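Local coordinates for monovalent Na+/H+ antiporter subunit D (Dietzia sp. DQ12-45-1b, PDB 7D3U), which forms part of the membrane-embedded Mrp complex, a multisubunit bacterial pump that exchanges sodium ions for protons, at the interface of chains A and B. Numbering follows the deposited sequence. Chains: chain A, Monovalent Na+/H+ antiporter subunit D; chain B, Monovalent Na+/H+ antiporter subunit C.

The interface of chains A and B. Residues chain A 351-355, 440, 442-443; chain B 108-110.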
ATOM      1  N   TYR A 351       0.159  22.767   9.367  1.00 77.40           N
ATOM      2  CA  TYR A 351      -1.213  23.250   9.364  1.00 77.40           C
ATOM      3  C   TYR A 351      -2.217  22.214   9.845  1.00 77.40           C
ATOM      4  O   TYR A 351      -3.416  22.508   9.888  1.00 77.40           O
ATOM      5  CB  TYR A 351      -1.604  23.728   7.963  1.00 77.40           C
ATOM      6  CG  TYR A 351      -0.869  24.965   7.511  1.00 77.40           C
ATOM      7  CD1 TYR A 351       0.357  24.873   6.871  1.00 77.40           C
ATOM      8  CD2 TYR A 351      -1.403  26.226   7.722  1.00 77.40           C
ATOM      9  CE1 TYR A 351       1.030  26.000   6.455  1.00 77.40           C
ATOM     10  CE2 TYR A 351      -0.737  27.358   7.311  1.00 77.40           C
ATOM     11  CZ  TYR A 351       0.480  27.240   6.679  1.00 77.40           C
ATOM     12  OH  TYR A 351       1.145  28.369   6.267  1.00 77.40           O
ATOM     13  N   GLY A 352      -1.769  21.014  10.203  1.00 81.08           N
ATOM     14  CA  GLY A 352      -2.655  19.990  10.699  1.00 81.08           C
ATOM     15  C   GLY A 352      -3.507  19.371   9.610  1.00 81.08           C
ATOM     16  O   GLY A 352      -3.745  19.968   8.558  1.00 81.08           O
ATOM     17  N   PRO A 353      -3.985  18.149   9.848  1.00 84.06           N
ATOM     18  CA  PRO A 353      -4.824  17.468   8.851  1.00 84.06           C
ATOM     19  C   PRO A 353      -6.211  18.089   8.797  1.00 84.06           C
ATOM     20  O   PRO A 353      -6.963  18.042   9.772  1.00 84.06           O
ATOM     21  CB  PRO A 353      -4.872  16.019   9.356  1.00 84.06           C
ATOM     22  CG  PRO A 353      -3.833  15.930  10.439  1.00 84.06           C
ATOM     23  CD  PRO A 353      -3.719  17.296  11.013  1.00 84.06           C
ATOM     24  N   ARG A 354      -6.549  18.670   7.648  1.00 82.10           N
ATOM     25  CA  ARG A 354      -7.846  19.288   7.424  1.00 82.10           C
ATOM     26  C   ARG A 354      -8.408  18.802   6.096  1.00 82.10           C
ATOM     27  O   ARG A 354      -7.740  18.101   5.336  1.00 82.10           O
ATOM     28  CB  ARG A 354      -7.749  20.818   7.430  1.00 82.10           C
ATOM     29  CG  ARG A 354      -7.044  21.388   8.641  1.00 82.10           C
ATOM     30  CD  ARG A 354      -6.684  22.843   8.437  1.00 82.10           C
ATOM     31  NE  ARG A 354      -5.964  23.393   9.580  1.00 82.10           N
ATOM     32  CZ  ARG A 354      -6.551  23.869  10.671  1.00 82.10           C
ATOM     33  NH1 ARG A 354      -7.872  23.863  10.772  1.00 82.10           N
ATOM     34  NH2 ARG A 354      -5.816  24.349  11.663  1.00 82.10           N
ATOM     35  N   ARG A 355      -9.651  19.181   5.823  1.00 85.68           N
ATOM     36  CA  ARG A 355     -10.290  18.847   4.558  1.00 85.68           C
ATOM     37  C   ARG A 355      -9.804  19.812   3.479  1.00 85.68           C
ATOM     38  O   ARG A 355      -8.896  20.619   3.693  1.00 85.68           O
ATOM     39  CB  ARG A 355     -11.808  18.883   4.704  1.00 85.68           C
ATOM     40  CG  ARG A 355     -12.354  17.953   5.766  1.00 85.68           C
ATOM     41  CD  ARG A 355     -13.418  17.043   5.188  1.00 85.68           C
ATOM     42  NE  ARG A 355     -14.432  17.795   4.457  1.00 85.68           N
ATOM     43  CZ  ARG A 355     -15.406  17.239   3.745  1.00 85.68           C
ATOM     44  NH1 ARG A 355     -15.500  15.918   3.668  1.00 85.68           N
ATOM     45  NH2 ARG A 355     -16.286  18.001   3.110  1.00 85.68           N
ATOM     46  N   ARG A 440      -3.656  24.802  15.563  1.00 92.61           N
ATOM     47  CA  ARG A 440      -4.029  23.473  16.042  1.00 92.61           C
ATOM     48  C   ARG A 440      -3.582  22.481  14.969  1.00 92.61           C
ATOM     49  O   ARG A 440      -4.309  22.217  14.011  1.00 92.61           O
ATOM     50  CB  ARG A 440      -5.523  23.380  16.318  1.00 92.61           C
ATOM     51  CG  ARG A 440      -5.975  22.059  16.914  1.00 92.61           C
ATOM     52  CD  ARG A 440      -7.452  22.102  17.264  1.00 92.61           C
ATOM     53  NE  ARG A 440      -7.915  20.855  17.861  1.00 92.61           N
ATOM     54  CZ  ARG A 440      -9.174  20.621  18.214  1.00 92.61           C
ATOM     55  NH1 ARG A 440     -10.101  21.553  18.033  1.00 92.61           N
ATOM     56  NH2 ARG A 440      -9.509  19.457  18.750  1.00 92.61           N
ATOM     57  N   LEU A 442      -2.651  19.255  15.513  1.00 85.31           N
ATOM     58  CA  LEU A 442      -2.802  17.872  15.941  1.00 85.31           C
ATOM     59  C   LEU A 442      -4.263  17.608  16.280  1.00 85.31           C
ATOM     60  O   LEU A 442      -4.825  18.271  17.162  1.00 85.31           O
ATOM     61  CB  LEU A 442      -1.908  17.577  17.144  1.00 85.31           C
ATOM     62  CG  LEU A 442      -0.452  17.219  16.843  1.00 85.31           C
ATOM     63  CD1 LEU A 442       0.416  17.480  18.059  1.00 85.31           C
ATOM     64  CD2 LEU A 442      -0.340  15.772  16.404  1.00 85.31           C
ATOM     65  N   PRO A 443      -4.912  16.665  15.603  1.00 84.88           N
ATOM     66  CA  PRO A 443      -6.319  16.391  15.905  1.00 84.88           C
ATOM     67  C   PRO A 443      -6.482  15.861  17.317  1.00 84.88           C
ATOM     68  O   PRO A 443      -5.554  15.303  17.907  1.00 84.88           O
ATOM     69  CB  PRO A 443      -6.707  15.334  14.867  1.00 84.88           C
ATOM     70  CG  PRO A 443      -5.419  14.698  14.473  1.00 84.88           C
ATOM     71  CD  PRO A 443      -4.382  15.776  14.557  1.00 84.88           C
TER
ATOM     72  N   ASP B 108     -10.158  11.680  12.555  1.00 87.03           N
ATOM     73  CA  ASP B 108      -8.746  11.998  12.412  1.00 87.03           C
ATOM     74  C   ASP B 108      -8.493  13.348  11.761  1.00 87.03           C
ATOM     75  O   ASP B 108      -7.340  13.784  11.713  1.00 87.03           O
ATOM     76  CB  ASP B 108      -8.020  10.910  11.606  1.00 87.03           C
ATOM     77  CG  ASP B 108      -8.498  10.824  10.170  1.00 87.03           C
ATOM     78  OD1 ASP B 108      -9.267  11.710   9.743  1.00 87.03           O
ATOM     79  OD2 ASP B 108      -8.121   9.859   9.473  1.00 87.03           O
ATOM     80  N   LEU B 109      -9.530  14.009  11.256  1.00 83.59           N
ATOM     81  CA  LEU B 109      -9.397  15.365  10.758  1.00 83.59           C
ATOM     82  C   LEU B 109      -9.719  16.366  11.864  1.00 83.59           C
ATOM     83  O   LEU B 109     -10.252  16.021  12.921  1.00 83.59           O
ATOM     84  CB  LEU B 109     -10.306  15.588   9.553  1.00 83.59           C
ATOM     85  CG  LEU B 109     -10.114  14.633   8.374  1.00 83.59           C
ATOM     86  CD1 LEU B 109     -11.275  14.744   7.407  1.00 83.59           C
ATOM     87  CD2 LEU B 109      -8.801  14.918   7.669  1.00 83.59           C
ATOM     88  N   LEU B 110      -9.386  17.621  11.607  1.00 85.30           N
ATOM     89  CA  LEU B 110      -9.617  18.692  12.560  1.00 85.30           C
ATOM     90  C   LEU B 110     -11.103  19.035  12.598  1.00 85.30           C
ATOM     91  O   LEU B 110     -11.868  18.612  11.729  1.00 85.30           O
ATOM     92  CB  LEU B 110      -8.746  19.886  12.184  1.00 85.30           C
ATOM     93  CG  LEU B 110      -7.306  19.698  12.660  1.00 85.30           C
ATOM     94  CD1 LEU B 110      -6.413  20.794  12.131  1.00 85.30           C
ATOM     95  CD2 LEU B 110      -7.252  19.652  14.174  1.00 85.30           C
TER
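B:Leu110 is the residue with the most surface hidden, 107 Å², where a loop of subunit C lies between two loops of subunit D. Its backbone N donates a hydrogen bond to A:Pro353 O at 3.1 Å, meeting the carbonyl nearly along the C=O axis, and so ties the two main chains together. One methyl, CD1, is set over the centre of the A:Arg354 guanidinium, 3.4 Å from CZ, so the guanidinium offers a flat face to an aliphatic group. The other, CD2, turns to the second loop, where it lies 3.8 Å from A:Pro443 CA and beside the extended chain of A:Arg440, the two side chains running past each other in opposite directions. The B:Leu109 side chain crosses that of A:Arg355 at about a right angle, its CD1 3.8 Å from A:Arg355 CG. A:Pro443 CG packs against the B:Asp108 carbonyl O at 3.5 Å.

Behind this shell, A:Arg354 has CG anti to the carbonyl carbon (chi1 -51°) and a chain extended from CG to NE, which brings the guanidinium to CD1. Its NE donates to A:Tyr351 O at 2.7 Å, with the carbonyl O 22° out of the guanidinium plane, a bond likely to limit the group's rotation. An alanine at A:Arg354 would remove both this tether and the flat surface under B:Leu110, and would probably loosen the packing of the subunit C loop against subunit D. The site joins the segment just after helix 320-350 and the loop following strand 437-438 to the stretch of subunit C beyond its 3-10 helix 105-107.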